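Local coordinates for 450aa long hypothetical fmu protein (PDB 2YXL), which probably methylates carbon 5 of cytosine in RNA, as an archaeal member of the RsmB/NOP family of S-adenosyl-L-methionine-dependent methyltransferases, at residues 221-226 with 244-249. Residues are numbered along the deposited sequence; the frame is centred on the assembly and turned at random.
Sequences ILKIKG and QEEASA
Ile221, at the start of strand 221-225, packs against the first turn of helix 246-255. Its CD1 sits 3.7 Å from Ala249 CB, and CG1 of the same side chain comes just as near that methyl. CD1 also lies 3.7 Å from Gln244 O, which is hydrogen-bonded to Ser188. With CG1 beside the backbone N (chi1 -71°), that branch meets the Ala249 methyl, while CG2 faces Glu246 and stays 4.2 Å from its CB. Glu245 is the N-cap residue. Ile221 and Ala249 are both buried here.

The polar half is looser. Lys223 is partly exposed and reaches Glu246 only with its tip. Lys223 NZ and Glu246 OE1 are 3.8 Å apart, a long salt bridge. The lysine chain runs extended to CE and bends at chi4 (72°). Glu246 itself is buried. Its strongest partner is Ser215, hydrogen-bonded to OE1; OE2 has a salt bridge to Arg217 and a hydrogen bond to Tyr420. Lys223 probably adds some charge compensation to this carboxylate.

Gln244 OE1 is hydrogen-bonded to Arg190 on strand 186-191, the neighbour of 221-225 in the same sheet. The Gln244 side chain lies about 5 Å from the bound sinefungin. The contact thus joins an antiparallel sheet of the ferredoxin-like domain to helix 246-255, which is followed by strand 262-265 of the Rossmann-like methyltransferase sheet, beside the cofactor pocket of this RsmB/NOP-family protein.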
loop_
_atom_site.group_PDB
_atom_site.type_symbol
_atom_site.label_atom_id
_atom_site.label_comp_id
_atom_site.label_asym_id
_atom_site.label_seq_id
_atom_site.Cartn_x
_atom_site.Cartn_y
_atom_site.Cartn_z
ATOM N N ILE A 221 -3.169 14.571 9.985
ATOM C CA ILE A 221 -3.508 13.188 9.657
ATOM C C ILE A 221 -4.685 12.700 10.507
ATOM O O ILE A 221 -4.699 12.868 11.733
ATOM C CB ILE A 221 -2.279 12.240 9.809
ATOM C CG1 ILE A 221 -1.245 12.500 8.699
ATOM C CG2 ILE A 221 -2.698 10.762 9.839
ATOM C CD1 ILE A 221 -1.652 12.012 7.303
ATOM N N LEU A 222 -5.671 12.106 9.843
ATOM C CA LEU A 222 -6.827 11.542 10.522
ATOM C C LEU A 222 -6.977 10.075 10.182
ATOM O O LEU A 222 -6.835 9.678 9.024
ATOM C CB LEU A 222 -8.111 12.283 10.131
ATOM C CG LEU A 222 -8.169 13.811 10.223
ATOM C CD1 LEU A 222 -9.431 14.311 9.545
ATOM C CD2 LEU A 222 -8.091 14.298 11.666
ATOM N N LYS A 223 -7.263 9.269 11.196
ATOM C CA LYS A 223 -7.652 7.887 10.968
ATOM C C LYS A 223 -9.172 7.801 11.025
ATOM O O LYS A 223 -9.792 8.234 11.998
ATOM C CB LYS A 223 -6.977 6.947 11.969
ATOM C CG LYS A 223 -5.459 6.874 11.790
ATOM C CD LYS A 223 -4.774 6.035 12.870
ATOM C CE LYS A 223 -3.278 5.823 12.554
ATOM N NZ LYS A 223 -2.438 7.062 12.726
ATOM N N ILE A 224 -9.767 7.290 9.952
ATOM C CA ILE A 224 -11.215 7.125 9.872
ATOM C C ILE A 224 -11.578 5.650 9.741
ATOM O O ILE A 224 -10.899 4.895 9.045
ATOM C CB ILE A 224 -11.857 7.977 8.735
ATOM C CG1 ILE A 224 -11.384 7.524 7.347
ATOM C CG2 ILE A 224 -11.578 9.465 8.957
ATOM C CD1 ILE A 224 -12.218 8.064 6.189
ATOM N N LYS A 225 -12.639 5.243 10.431
ATOM C CA LYS A 225 -13.074 3.853 10.426
ATOM C C LYS A 225 -13.947 3.591 9.202
ATOM O O LYS A 225 -15.027 4.171 9.063
ATOM C CB LYS A 225 -13.829 3.517 11.719
ATOM C CG LYS A 225 -13.926 2.024 12.029
ATOM C CD LYS A 225 -14.526 1.789 13.408
ATOM C CE LYS A 225 -14.163 0.422 13.974
ATOM N NZ LYS A 225 -14.929 -0.690 13.343
ATOM N N GLY A 226 -13.466 2.718 8.319
ATOM C CA GLY A 226 -14.191 2.342 7.108
ATOM C C GLY A 226 -15.505 1.630 7.396
ATOM O O GLY A 226 -15.792 1.306 8.550
ATOM N N GLN A 244 -3.324 9.148 2.704
ATOM C CA GLN A 244 -1.892 9.087 2.983
ATOM C C GLN A 244 -1.651 8.539 4.384
ATOM O O GLN A 244 -2.346 8.908 5.330
ATOM C CB GLN A 244 -1.240 10.474 2.846
ATOM C CG GLN A 244 0.269 10.469 3.073
ATOM C CD GLN A 244 0.930 11.822 2.861
ATOM O OE1 GLN A 244 0.629 12.797 3.556
ATOM N NE2 GLN A 244 1.864 11.878 1.914
ATOM N N GLU A 245 -0.654 7.666 4.502
ATOM C CA GLU A 245 -0.230 7.131 5.790
ATOM C C GLU A 245 0.491 8.193 6.605
ATOM O O GLU A 245 1.095 9.112 6.045
ATOM C CB GLU A 245 0.682 5.914 5.603
ATOM C CG GLU A 245 0.034 4.723 4.896
ATOM C CD GLU A 245 -1.115 4.092 5.681
ATOM O OE1 GLU A 245 -1.234 4.315 6.909
ATOM O OE2 GLU A 245 -1.908 3.357 5.060
ATOM N N GLU A 246 0.420 8.062 7.929
ATOM C CA GLU A 246 1.088 8.988 8.842
ATOM C C GLU A 246 2.588 9.102 8.535
ATOM O O GLU A 246 3.129 10.208 8.466
ATOM C CB GLU A 246 0.859 8.569 10.299
ATOM C CG GLU A 246 1.347 9.584 11.328
ATOM C CD GLU A 246 1.346 9.030 12.739
ATOM O OE1 GLU A 246 0.423 9.368 13.513
ATOM O OE2 GLU A 246 2.253 8.244 13.078
ATOM N N ALA A 247 3.240 7.956 8.342
ATOM C CA ALA A 247 4.669 7.900 8.033
ATOM C C ALA A 247 5.042 8.702 6.778
ATOM O O ALA A 247 6.073 9.376 6.746
ATOM C CB ALA A 247 5.127 6.453 7.902
ATOM N N SER A 248 4.189 8.634 5.759
ATOM C CA SER A 248 4.394 9.382 4.524
ATOM C C SER A 248 4.254 10.892 4.710
ATOM O O SER A 248 4.962 11.668 4.066
ATOM C CB SER A 248 3.433 8.895 3.444
ATOM O OG SER A 248 3.721 7.556 3.078
ATOM N N ALA A 249 3.343 11.302 5.592
ATOM C CA ALA A 249 3.142 12.720 5.902
ATOM C C ALA A 249 4.335 13.329 6.639
ATOM O O ALA A 249 4.674 14.492 6.418
ATOM C CB ALA A 249 1.881 12.909 6.712
#